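Local coordinates for protein titin (PDB 5JDD) that forms the giant elastic filament of striated muscle, whose I-band chain of immunoglobulin domains, joined in tandem, probably contributes to its passive spring, at residues Lys95-Ile100 / Asp167-Thr172; Asn99-Glu104 / Thr174-Met179; Thr105-Phe110 / Gln146-Asn151. All blocks are in the same frame, centred on the assembly; numbering follows the deposited sequence. Where two conformers were deposited one is given.

All three contacts belong to the middle of three immunoglobulin I-set domains joined in tandem, contact 2 reaching toward its junction with the next. Contact 1 sets the loop between strands 93-95 and 100-103 against strand 167-176; contact 2 continues where that loop becomes strand 100-103, paired in parallel with strand 167-176, its centre about 17 Å away and sharing Asn99 and Ile100. Contact 3 belongs to the facing sheet, where strands 108-114 and 144-149 run antiparallel, with its centre about 14 Å from that of contact 1 and 11 Å from that of contact 2. Along the chain it is nested inside the loops that contacts 1 and 2 close. Contacts 1 and 2 join the early part of the domain to its last strand, and contact 3 pairs two strands of the opposing sheet.

Contact 1 (Lys95-Ile100 / Asp167-Thr172); sequences KTMKNI and DQVSAT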
ATOM      1  N   LYS A  95       7.359  -3.563  -9.121  1.00  8.22           N
ATOM      2  CA  LYS A  95       8.215  -2.607  -8.428  1.00  8.26           C
ATOM      3  C   LYS A  95       8.029  -2.831  -6.933  1.00  7.96           C
ATOM      4  O   LYS A  95       6.900  -2.858  -6.445  1.00  9.68           O
ATOM      5  CB  LYS A  95       7.873  -1.161  -8.803  1.00 10.48           C
ATOM      6  CG  LYS A  95       8.821  -0.141  -8.184  1.00 14.44           C
ATOM      7  CD  LYS A  95       8.417   1.296  -8.529  1.00 24.51           C
ATOM      8  CE  LYS A  95       8.772   1.660  -9.960  1.00 39.63           C
ATOM      9  NZ  LYS A  95       8.233   2.991 -10.374  1.00 44.72           N
ATOM     10  N   THR A  96       9.133  -3.002  -6.205  1.00  8.79           N
ATOM     11  CA  THR A  96       9.057  -3.310  -4.779  1.00 11.19           C
ATOM     12  C   THR A  96       8.966  -2.071  -3.909  1.00 11.68           C
ATOM     13  O   THR A  96       9.079  -0.932  -4.372  1.00 14.05           O
ATOM     14  CB  THR A  96      10.261  -4.150  -4.302  1.00 14.21           C
ATOM     15  OG1 THR A  96      11.460  -3.363  -4.379  1.00 14.85           O
ATOM     16  CG2 THR A  96      10.410  -5.404  -5.145  1.00 13.88           C
ATOM     17  N   MET A  97       8.768  -2.324  -2.623  1.00 15.54           N
ATOM     18  CA  MET A  97       8.589  -1.268  -1.647  1.00 13.85           C
ATOM     19  C   MET A  97       9.868  -0.984  -0.907  1.00 16.56           C
ATOM     20  O   MET A  97      10.730  -1.857  -0.767  1.00 20.84           O
ATOM     21  CB  MET A  97       7.510  -1.683  -0.671  1.00 15.10           C
ATOM     22  CG  MET A  97       6.271  -2.111  -1.406  1.00 16.08           C
ATOM     23  SD  MET A  97       4.851  -2.054  -0.341  1.00 18.54           S
ATOM     24  CE  MET A  97       5.172  -3.512   0.658  1.00 12.20           C
ATOM     25  N   LYS A  98       9.983   0.251  -0.440  1.00 13.68           N
ATOM     26  CA  LYS A  98      11.191   0.720   0.207  1.00 15.53           C
ATOM     27  C   LYS A  98      11.048   0.713   1.724  1.00 14.36           C
ATOM     28  O   LYS A  98      10.058   1.209   2.269  1.00 14.90           O
ATOM     29  CB  LYS A  98      11.509   2.147  -0.251  1.00 19.93           C
ATOM     30  CG  LYS A  98      11.774   2.285  -1.745  1.00 34.35           C
ATOM     31  CD  LYS A  98      12.965   1.438  -2.174  1.00 47.36           C
ATOM     32  CE  LYS A  98      14.242   1.825  -1.435  1.00 54.88           C
ATOM     33  NZ  LYS A  98      14.600   3.261  -1.625  1.00 56.62           N
ATOM     34  N   ASN A  99      12.053   0.179   2.409  1.00 12.96           N
ATOM     35  CA  ASN A  99      12.154   0.383   3.851  1.00 13.32           C
ATOM     36  C   ASN A  99      12.309   1.870   4.130  1.00 15.82           C
ATOM     37  O   ASN A  99      13.082   2.558   3.451  1.00 17.48           O
ATOM     38  CB  ASN A  99      13.376  -0.333   4.424  1.00 12.45           C
ATOM     39  CG  ASN A  99      13.327  -1.833   4.235  1.00 17.41           C
ATOM     40  OD1 ASN A  99      12.254  -2.442   4.171  1.00 14.19           O
ATOM     41  ND2 ASN A  99      14.505  -2.447   4.148  1.00 23.68           N
ATOM     42  N   ILE A 100      11.602   2.362   5.143  1.00 12.83           N
ATOM     43  CA  ILE A 100      11.639   3.784   5.471  1.00 13.37           C
ATOM     44  C   ILE A 100      11.761   4.069   6.964  1.00 13.16           C
ATOM     45  O   ILE A 100      11.314   3.272   7.790  1.00 12.82           O
ATOM     46  CB  ILE A 100      10.389   4.500   4.953  1.00 16.09           C
ATOM     47  CG1 ILE A 100       9.134   3.725   5.356  1.00 15.10           C
ATOM     48  CG2 ILE A 100      10.472   4.677   3.439  1.00 21.27           C
ATOM     49  CD1 ILE A 100       7.827   4.455   5.061  1.00 16.89           C
ATOM     50  N   ASP A 167       2.127 -13.779  -5.225  1.00 14.34           N
ATOM     51  CA  ASP A 167       3.355 -13.023  -4.991  1.00 11.50           C
ATOM     52  C   ASP A 167       3.086 -12.124  -3.770  1.00 13.65           C
ATOM     53  O   ASP A 167       1.930 -11.829  -3.433  1.00 16.15           O
ATOM     54  CB  ASP A 167       3.683 -12.152  -6.225  1.00 13.94           C
ATOM     55  CG  ASP A 167       5.189 -11.855  -6.390  1.00 21.83           C
ATOM     56  OD1 ASP A 167       5.991 -12.237  -5.508  1.00 24.16           O
ATOM     57  OD2 ASP A 167       5.574 -11.232  -7.421  1.00 14.12           O
ATOM     58  N   GLN A 168       4.140 -11.712  -3.081  1.00 11.50           N
ATOM     59  CA  GLN A 168       3.988 -10.674  -2.069  1.00 12.08           C
ATOM     60  C   GLN A 168       5.282  -9.898  -1.938  1.00 12.04           C
ATOM     61  O   GLN A 168       6.348 -10.381  -2.311  1.00 15.52           O
ATOM     62  CB  GLN A 168       3.530 -11.260  -0.730  1.00 15.31           C
ATOM     63  CG  GLN A 168       4.542 -12.127  -0.018  1.00 21.91           C
ATOM     64  CD  GLN A 168       4.071 -12.521   1.378  1.00 28.69           C
ATOM     65  OE1 GLN A 168       2.980 -13.067   1.542  1.00 30.09           O
ATOM     66  NE2 GLN A 168       4.889 -12.233   2.389  1.00 26.81           N
ATOM     67  N   VAL A 169       5.176  -8.675  -1.437  1.00 11.60           N
ATOM     68  CA  VAL A 169       6.335  -7.817  -1.238  1.00 13.21           C
ATOM     69  C   VAL A 169       6.219  -7.169   0.139  1.00 12.49           C
ATOM     70  O   VAL A 169       5.127  -6.798   0.560  1.00 12.66           O
ATOM     71  CB  VAL A 169       6.456  -6.755  -2.373  1.00 11.88           C
ATOM     72  CG1 VAL A 169       5.222  -5.850  -2.448  1.00 13.64           C
ATOM     73  CG2 VAL A 169       7.738  -5.942  -2.230  1.00 12.59           C
ATOM     74  N   SER A 170       7.338  -7.062   0.845  1.00 12.42           N
ATOM     75  CA  SER A 170       7.324  -6.474   2.182  1.00 11.25           C
ATOM     76  C   SER A 170       8.394  -5.398   2.338  1.00  8.98           C
ATOM     77  O   SER A 170       9.413  -5.394   1.636  1.00 10.73           O
ATOM     78  CB  SER A 170       7.529  -7.544   3.264  1.00 11.67           C
ATOM     79  OG  SER A 170       6.497  -8.525   3.237  1.00 14.55           O
ATOM     80  N   ALA A 171       8.159  -4.499   3.288  1.00  9.25           N
ATOM     81  CA  ALA A 171       9.158  -3.514   3.681  1.00  8.71           C
ATOM     82  C   ALA A 171       8.881  -3.103   5.110  1.00  9.48           C
ATOM     83  O   ALA A 171       7.776  -3.306   5.616  1.00 11.18           O
ATOM     84  CB  ALA A 171       9.135  -2.293   2.747  1.00  9.80           C
ATOM     85  N   THR A 172       9.872  -2.509   5.762  1.00  9.79           N
ATOM     86  CA  THR A 172       9.717  -2.113   7.156  0.50 10.20           C
ATOM     87  C   THR A 172       9.596  -0.612   7.333  1.00  8.63           C
ATOM     88  O   THR A 172      10.184   0.171   6.581  1.00 11.74           O
ATOM     89  CB  THR A 172      10.890  -2.580   8.019  0.50 11.42           C
ATOM     90  OG1 THR A 172      12.099  -1.951   7.569  0.50 11.29           O
ATOM     91  CG2 THR A 172      11.025  -4.085   7.945  0.50  4.12           C
TER
HETATM   92  O   HOH W   1      10.269  -4.470  -0.844  1.00 18.01           O
HETATM   93  O   HOH W   2      12.108  -4.339   2.039  1.00 28.37           O
HETATM   94  O   HOH W   3      12.688   0.725   8.307  1.00 14.52           O
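Asn99 meets Thr172 through its side-chain carbonyl, which accepts a hydrogen bond where the parallel pairing further along would place a main-chain oxygen. Thr172 N reaches Asn99 OD1 at 2.9 Å in a nearly straight bond (164°), its nitrogen tilted out of the plane of the amide. At chi1 -62° CG of Asn99 swings beside its own backbone N, 3.6 Å from Thr172 OG1. Asn99 OD1 also lies 3.4 Å from Ala171 CB. One residue further, Ile100 N binds Thr172 O at 3.0 Å. Upstream the backbones spread apart and water fills in: one molecule lies between Asn99 OD1 and Ser170 O, another between Met97 O and Ser170 O. There the direct contacts are mostly of carbon. Met97 sets its CB 3.8 Å from Ala171 CB, while the bend at chi3 (-74°) lays its CE against Val169 O (3.3 Å) and 3.9 Å from Val169 CG1. The other methyl of Val169, CG2, lies 3.7 Å from Thr96 CB. The segment 95-100 is the crossing from one sheet of the I-set sandwich to the other. Met97 reaches inward to Phe110 and Cys112 of strand 108-114, and strand 167-176 is paired in turn with strand 158-164.

Contact 2 (Asn99-Glu104 / Thr174-Met179); sequences NIEVPE and TVTPIM
Strands 100-103 and 174-176 run parallel with their axes 31° apart, pairing Glu101 with Thr174, Val102 with Val175 and Pro103 with Thr176; main-chain bonds run from Thr174 N to Ile100 O, Val102 N to Thr174 O, Thr176 N to Val102 O and Glu104 N to Thr176 O. Beyond the strands Glu104 takes over. Its CG sits between the backbone N and the carbonyl carbon (chi1 57°), and the chain extends from there until OE1 receives Ile178 N at 2.9 Å, on the anti side of the carboxylate. A water donates to the same OE1 (2.6 Å) and to Ile178 O, closing a small ring. The aliphatic part of Glu104 is packed as well: its CG lies 3.6 Å from Ile178 CG1, and Val175 CG1 comes to 3.5 Å from Glu104 CA. On the face shared by Glu101, Pro103 and the threonines, Thr176 turns OG1 over Pro103 CA at 3.3 Å, and its CG2 lies 4.0 Å from Glu101 OE1. Val102 points to the interior, onto Leu173 and Ala108. Strand 100-103 is the edge of its sheet, with strand 167-176 inside it. At the far end the contact meets the next domain: Met179 N is bonded to Asn202 OD1, and Lys253 N gives Glu104 OE1 a weak bond.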
ATOM      1  N   ASN A  99      12.053   0.179   2.409  1.00 12.96           N
ATOM      2  CA  ASN A  99      12.154   0.383   3.851  1.00 13.32           C
ATOM      3  C   ASN A  99      12.309   1.870   4.130  1.00 15.82           C
ATOM      4  O   ASN A  99      13.082   2.558   3.451  1.00 17.48           O
ATOM      5  CB  ASN A  99      13.376  -0.333   4.424  1.00 12.45           C
ATOM      6  CG  ASN A  99      13.327  -1.833   4.235  1.00 17.41           C
ATOM      7  OD1 ASN A  99      12.254  -2.442   4.171  1.00 14.19           O
ATOM      8  ND2 ASN A  99      14.505  -2.447   4.148  1.00 23.68           N
ATOM      9  N   ILE A 100      11.602   2.362   5.143  1.00 12.83           N
ATOM     10  CA  ILE A 100      11.639   3.784   5.471  1.00 13.37           C
ATOM     11  C   ILE A 100      11.761   4.069   6.964  1.00 13.16           C
ATOM     12  O   ILE A 100      11.314   3.272   7.790  1.00 12.82           O
ATOM     13  CB  ILE A 100      10.389   4.500   4.953  1.00 16.09           C
ATOM     14  CG1 ILE A 100       9.134   3.725   5.356  1.00 15.10           C
ATOM     15  CG2 ILE A 100      10.472   4.677   3.439  1.00 21.27           C
ATOM     16  CD1 ILE A 100       7.827   4.455   5.061  1.00 16.89           C
ATOM     17  N   GLU A 101      12.380   5.207   7.290  1.00 12.25           N
ATOM     18  CA  GLU A 101      12.395   5.762   8.635  1.00 14.17           C
ATOM     19  C   GLU A 101      11.620   7.065   8.591  1.00 14.87           C
ATOM     20  O   GLU A 101      11.874   7.909   7.723  1.00 17.96           O
ATOM     21  CB  GLU A 101      13.814   6.076   9.090  1.00 19.33           C
ATOM     22  CG  GLU A 101      14.719   4.889   9.271  1.00 27.68           C
ATOM     23  CD  GLU A 101      16.019   5.313   9.922  1.00 43.28           C
ATOM     24  OE1 GLU A 101      16.225   6.540  10.056  1.00 48.27           O
ATOM     25  OE2 GLU A 101      16.817   4.437  10.306  1.00 50.42           O
ATOM     26  N   VAL A 102      10.686   7.234   9.526  1.00 11.23           N
ATOM     27  CA  VAL A 102       9.807   8.400   9.551  1.00 12.82           C
ATOM     28  C   VAL A 102       9.729   8.921  10.977  1.00 11.33           C
ATOM     29  O   VAL A 102       9.494   8.145  11.908  1.00 12.23           O
ATOM     30  CB  VAL A 102       8.383   8.029   9.101  1.00 11.84           C
ATOM     31  CG1 VAL A 102       7.487   9.248   9.142  1.00 12.97           C
ATOM     32  CG2 VAL A 102       8.396   7.476   7.691  1.00 18.12           C
ATOM     33  N   PRO A 103       9.920  10.237  11.173  1.00 10.25           N
ATOM     34  CA  PRO A 103       9.787  10.756  12.539  1.00 10.46           C
ATOM     35  C   PRO A 103       8.370  10.584  13.064  1.00  9.78           C
ATOM     36  O   PRO A 103       7.404  10.749  12.291  1.00  9.61           O
ATOM     37  CB  PRO A 103      10.099  12.249  12.386  1.00 10.06           C
ATOM     38  CG  PRO A 103      10.954  12.320  11.156  1.00 10.51           C
ATOM     39  CD  PRO A 103      10.426  11.251  10.232  1.00 10.86           C
ATOM     40  N   GLU A 104       8.249  10.288  14.354  1.00 10.32           N
ATOM     41  CA  GLU A 104       6.932  10.190  14.971  1.00 11.12           C
ATOM     42  C   GLU A 104       6.125  11.456  14.711  1.00  8.58           C
ATOM     43  O   GLU A 104       6.679  12.562  14.627  1.00 10.82           O
ATOM     44  CB  GLU A 104       7.031   9.884  16.468  1.00 13.44           C
ATOM     45  CG  GLU A 104       7.847  10.889  17.231  1.00 12.98           C
ATOM     46  CD  GLU A 104       7.988  10.563  18.717  1.00 18.35           C
ATOM     47  OE1 GLU A 104       8.905  11.119  19.346  1.00 13.48           O
ATOM     48  OE2 GLU A 104       7.178   9.779  19.271  1.00 21.56           O
ATOM     49  N   THR A 174      10.318   2.144  10.327  1.00  9.26           N
ATOM     50  CA  THR A 174      10.893   2.462  11.619  1.00 10.17           C
ATOM     51  C   THR A 174      10.507   3.893  11.978  1.00 11.04           C
ATOM     52  O   THR A 174      10.905   4.827  11.297  1.00 12.15           O
ATOM     53  CB  THR A 174      12.421   2.345  11.578  1.00 11.56           C
ATOM     54  OG1 THR A 174      12.789   1.031  11.122  1.00 16.57           O
ATOM     55  CG2 THR A 174      13.014   2.603  12.949  1.00 14.24           C
ATOM     56  N   VAL A 175       9.705   4.056  13.022  1.00  9.58           N
ATOM     57  CA  VAL A 175       9.283   5.379  13.472  1.00 10.58           C
ATOM     58  C   VAL A 175      10.298   5.919  14.480  1.00 10.96           C
ATOM     59  O   VAL A 175      10.541   5.304  15.519  1.00 16.40           O
ATOM     60  CB  VAL A 175       7.880   5.327  14.077  1.00 10.42           C
ATOM     61  CG1 VAL A 175       7.438   6.721  14.526  1.00 11.77           C
ATOM     62  CG2 VAL A 175       6.906   4.779  13.051  1.00 13.28           C
ATOM     63  N   THR A 176      10.899   7.055  14.151  1.00  8.83           N
ATOM     64  CA  THR A 176      12.033   7.575  14.908  1.00 10.79           C
ATOM     65  C   THR A 176      11.626   8.668  15.893  1.00  9.71           C
ATOM     66  O   THR A 176      10.651   9.394  15.669  1.00 10.14           O
ATOM     67  CB  THR A 176      13.129   8.087  13.955  1.00  9.82           C
ATOM     68  OG1 THR A 176      12.560   9.035  13.053  1.00 12.83           O
ATOM     69  CG2 THR A 176      13.731   6.931  13.161  1.00 13.24           C
ATOM     70  N   PRO A 177      12.360   8.789  17.001  1.00  8.83           N
ATOM     71  CA  PRO A 177      11.935   9.687  18.079  1.00  8.79           C
ATOM     72  C   PRO A 177      12.254  11.149  17.815  1.00  8.02           C
ATOM     73  O   PRO A 177      13.349  11.469  17.340  1.00 10.13           O
ATOM     74  CB  PRO A 177      12.741   9.188  19.284  1.00 10.09           C
ATOM     75  CG  PRO A 177      13.974   8.591  18.677  1.00  8.05           C
ATOM     76  CD  PRO A 177      13.500   7.942  17.399  1.00  9.66           C
ATOM     77  N   ILE A 178      11.305  12.036  18.104  1.00  8.01           N
ATOM     78  CA  ILE A 178      11.616  13.457  18.088  1.00  8.72           C
ATOM     79  C   ILE A 178      12.605  13.767  19.203  1.00 10.01           C
ATOM     80  O   ILE A 178      12.499  13.241  20.314  1.00 11.32           O
ATOM     81  CB  ILE A 178      10.349  14.308  18.240  1.00  7.51           C
ATOM     82  CG1 ILE A 178       9.476  14.126  16.997  1.00  8.73           C
ATOM     83  CG2 ILE A 178      10.707  15.803  18.451  1.00  9.77           C
ATOM     84  CD1 ILE A 178       8.052  14.545  17.197  1.00 10.29           C
ATOM     85  N   MET A 179      13.597  14.591  18.892  1.00  9.68           N
ATOM     86  CA  MET A 179      14.530  15.047  19.905  1.00  9.40           C
ATOM     87  C   MET A 179      14.523  16.553  19.996  1.00  9.78           C
ATOM     88  O   MET A 179      14.366  17.260  18.993  1.00 11.33           O
ATOM     89  CB  MET A 179      15.927  14.514  19.618  1.00 10.94           C
ATOM     90  CG  MET A 179      15.960  13.004  19.583  1.00 11.81           C
ATOM     91  SD  MET A 179      17.643  12.378  19.486  1.00 21.31           S
ATOM     92  CE  MET A 179      17.338  10.612  19.469  1.00 34.46           C
TER
HETATM   93  O   HOH W   3      12.688   0.725   8.307  1.00 14.52           O
HETATM   94  O   HOH W   4      10.688  11.300  21.294  1.00 12.32           O

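Contact 3 (Thr105-Phe110 / Gln146-Asn151); sequences TKTASF and QLIIMN
The ring of Phe110 receives Ile149 at its edge, where CD1 lies near the ring plane and 4.2 Å from Phe110 CE2; Leu147 CD2 approaches the ring obliquely. Beyond this pair of segments the ring meets that of Tyr160, the planes inclined by about 30°, and Ala171 and Ile100 touch its CE1 and CZ atoms. The backbones beneath are a regular antiparallel pairing. Ala108 and Ile149 exchange two bonds, the one from Ile149 N to Ala108 O being short at 2.7 Å and almost straight (176°), and Phe110 and Leu147 form the next hydrogen-bonded pair. Between them Ser109 and Ile148 form a non-hydrogen-bonded pair, with side chains on the other face. There Thr107 CG2 presses on Ile148 CG2 at 3.5 Å, tighter than usual for two methyl groups, while Thr107 OG1 lies beside Met150 CE (3.6 Å), the methionine chain curling back at chi2 and chi3. Past the strands water joins the two segments: one molecule accepts from Asn151 N (2.8 Å) and donates to Thr105 O at a longer 3.2 Å, with Thr107 OG1 also bonded to it. Thr105 and Lys106 also bond through their backbones to Thr152. The two faces therefore differ in chemistry. Ala108, Phe110, Leu147 and Ile149 contribute to the apolar interior, where Ala108, Phe110 and Ile149 pack on Leu173 of the facing sheet, whereas Thr107, Ser109 and Ile148 face outward, and the strand pair itself is held by four nearly linear main-chain bonds, one of them short.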
ATOM      1  N   THR A 105       4.810  11.251  14.577  1.00 10.34           N
ATOM      2  CA  THR A 105       3.795  12.255  14.203  1.00 10.40           C
ATOM      3  C   THR A 105       3.699  12.551  12.702  1.00 11.05           C
ATOM      4  O   THR A 105       2.705  13.124  12.241  1.00 13.86           O
ATOM      5  CB  THR A 105       3.865  13.601  14.996  1.00 13.65           C
ATOM      6  OG1 THR A 105       4.900  14.438  14.458  1.00 11.50           O
ATOM      7  CG2 THR A 105       4.074  13.364  16.500  1.00 11.24           C
ATOM      8  N   LYS A 106       4.708  12.158  11.933  1.00  9.25           N
ATOM      9  CA  LYS A 106       4.666  12.421  10.497  1.00  9.78           C
ATOM     10  C   LYS A 106       4.051  11.253   9.726  1.00 11.21           C
ATOM     11  O   LYS A 106       3.805  10.188  10.283  1.00 10.62           O
ATOM     12  CB  LYS A 106       6.058  12.786   9.965  1.00 10.23           C
ATOM     13  CG  LYS A 106       6.607  14.072  10.595  1.00  8.20           C
ATOM     14  CD  LYS A 106       7.920  14.499   9.952  1.00 12.57           C
ATOM     15  CE  LYS A 106       7.704  15.013   8.534  1.00 13.94           C
ATOM     16  NZ  LYS A 106       8.997  15.505   7.940  1.00 18.24           N
ATOM     17  N   THR A 107       3.799  11.468   8.442  1.00 11.68           N
ATOM     18  CA  THR A 107       3.126  10.485   7.610  1.00 10.43           C
ATOM     19  C   THR A 107       4.139   9.570   6.934  1.00 11.54           C
ATOM     20  O   THR A 107       5.175  10.035   6.445  1.00 14.06           O
ATOM     21  CB  THR A 107       2.302  11.200   6.531  1.00 11.38           C
ATOM     22  OG1 THR A 107       1.319  12.035   7.165  1.00 15.42           O
ATOM     23  CG2 THR A 107       1.613  10.204   5.616  1.00 14.67           C
ATOM     24  N   ALA A 108       3.844   8.270   6.919  1.00 10.61           N
ATOM     25  CA  ALA A 108       4.677   7.292   6.228  1.00 10.92           C
ATOM     26  C   ALA A 108       3.912   6.769   5.030  1.00 11.92           C
ATOM     27  O   ALA A 108       2.691   6.660   5.056  1.00 13.61           O
ATOM     28  CB  ALA A 108       5.029   6.134   7.148  1.00 13.25           C
ATOM     29  N   SER A 109       4.625   6.426   3.971  1.00  9.62           N
ATOM     30  CA  SER A 109       3.956   5.820   2.837  0.50 10.12           C
ATOM     31  C   SER A 109       4.763   4.699   2.203  1.00  9.33           C
ATOM     32  O   SER A 109       5.996   4.715   2.154  1.00 13.35           O
ATOM     33  CB  SER A 109       3.560   6.872   1.804  0.50 14.66           C
ATOM     34  OG  SER A 109       4.689   7.502   1.249  0.50 21.12           O
ATOM     35  N   PHE A 110       4.026   3.685   1.764  1.00  8.03           N
ATOM     36  CA  PHE A 110       4.596   2.570   1.019  1.00  8.80           C
ATOM     37  C   PHE A 110       3.913   2.491  -0.323  1.00  9.47           C
ATOM     38  O   PHE A 110       2.713   2.747  -0.427  1.00 11.57           O
ATOM     39  CB  PHE A 110       4.360   1.240   1.748  1.00 10.08           C
ATOM     40  CG  PHE A 110       5.161   1.094   3.000  1.00  9.03           C
ATOM     41  CD1 PHE A 110       6.503   0.739   2.941  1.00  9.09           C
ATOM     42  CD2 PHE A 110       4.580   1.316   4.237  1.00 11.86           C
ATOM     43  CE1 PHE A 110       7.261   0.616   4.099  1.00 11.93           C
ATOM     44  CE2 PHE A 110       5.326   1.197   5.406  1.00 12.67           C
ATOM     45  CZ  PHE A 110       6.669   0.845   5.341  1.00 13.39           C
ATOM     46  N   GLN A 146      -0.773   1.871  -2.978  1.00  9.14           N
ATOM     47  CA  GLN A 146      -0.163   2.677  -1.932  0.50  7.60           C
ATOM     48  C   GLN A 146      -0.844   2.490  -0.577  1.00  8.03           C
ATOM     49  O   GLN A 146      -2.069   2.350  -0.489  1.00 10.08           O
ATOM     50  CB  GLN A 146      -0.187   4.156  -2.339  0.50 11.17           C
ATOM     51  CG  GLN A 146       0.506   5.092  -1.369  0.50 12.72           C
ATOM     52  CD  GLN A 146       0.421   6.540  -1.806  0.50 15.42           C
ATOM     53  OE1 GLN A 146      -0.531   6.945  -2.476  0.50 21.10           O
ATOM     54  NE2 GLN A 146       1.415   7.329  -1.428  0.50 18.00           N
ATOM     55  N   LEU A 147      -0.025   2.497   0.473  1.00  6.98           N
ATOM     56  CA  LEU A 147      -0.488   2.502   1.859  1.00  9.27           C
ATOM     57  C   LEU A 147       0.077   3.748   2.511  1.00  8.69           C
ATOM     58  O   LEU A 147       1.294   3.946   2.547  1.00 10.01           O
ATOM     59  CB  LEU A 147       0.002   1.264   2.612  1.00  8.87           C
ATOM     60  CG  LEU A 147      -0.314   1.231   4.117  1.00  8.30           C
ATOM     61  CD1 LEU A 147      -1.813   1.114   4.335  1.00 12.67           C
ATOM     62  CD2 LEU A 147       0.391   0.070   4.800  1.00 11.00           C
ATOM     63  N   ILE A 148      -0.809   4.610   2.998  1.00  8.93           N
ATOM     64  CA  ILE A 148      -0.395   5.821   3.693  1.00  9.38           C
ATOM     65  C   ILE A 148      -0.753   5.692   5.171  1.00  9.57           C
ATOM     66  O   ILE A 148      -1.902   5.387   5.517  1.00 12.68           O
ATOM     67  CB  ILE A 148      -1.054   7.052   3.083  1.00 11.05           C
ATOM     68  CG1 ILE A 148      -0.627   7.183   1.619  1.00 15.72           C
ATOM     69  CG2 ILE A 148      -0.681   8.305   3.855  1.00 13.94           C
ATOM     70  CD1 ILE A 148      -1.603   7.949   0.769  1.00 28.29           C
ATOM     71  N   ILE A 149       0.248   5.872   6.028  1.00  8.61           N
ATOM     72  CA  ILE A 149       0.068   5.729   7.472  1.00  9.45           C
ATOM     73  C   ILE A 149       0.188   7.091   8.125  1.00  8.53           C
ATOM     74  O   ILE A 149       1.261   7.697   8.133  1.00 10.59           O
ATOM     75  CB  ILE A 149       1.103   4.761   8.075  1.00  9.35           C
ATOM     76  CG1 ILE A 149       1.068   3.419   7.343  1.00 13.58           C
ATOM     77  CG2 ILE A 149       0.832   4.531   9.555  1.00 13.05           C
ATOM     78  CD1 ILE A 149       2.158   2.467   7.785  1.00 16.11           C
ATOM     79  N   MET A 150      -0.920   7.569   8.680  1.00  9.38           N
ATOM     80  CA  MET A 150      -0.963   8.905   9.267  1.00 10.94           C
ATOM     81  C   MET A 150      -0.507   8.922  10.716  1.00 12.02           C
ATOM     82  O   MET A 150      -0.636   7.930  11.428  1.00 12.26           O
ATOM     83  CB  MET A 150      -2.395   9.455   9.220  1.00 15.48           C
ATOM     84  CG  MET A 150      -3.073   9.412   7.865  1.00 20.91           C
ATOM     85  SD  MET A 150      -2.199  10.378   6.633  1.00 28.91           S
ATOM     86  CE  MET A 150      -2.228  12.000   7.395  1.00 32.20           C
ATOM     87  N   ASN A 151       0.026  10.065  11.135  1.00 10.01           N
ATOM     88  CA  ASN A 151       0.329  10.324  12.544  0.53 12.12           C
ATOM     89  C   ASN A 151       1.089   9.175  13.194  1.00 11.58           C
ATOM     90  O   ASN A 151       0.634   8.582  14.176  1.00 14.71           O
ATOM     91  CB  ASN A 151      -0.960  10.619  13.321  0.53 15.10           C
ATOM     92  CG  ASN A 151      -0.689  11.117  14.731  0.53 16.75           C
ATOM     93  OD1 ASN A 151       0.381  11.660  15.019  0.53 13.86           O
ATOM     94  ND2 ASN A 151      -1.656  10.921  15.621  0.53 20.71           N
TER
HETATM   95  O   HOH W   5       0.631  12.478   9.856  1.00 23.88           O
HETATM   96  O   HOH W   6       0.448  14.112  13.477  1.00 30.03           O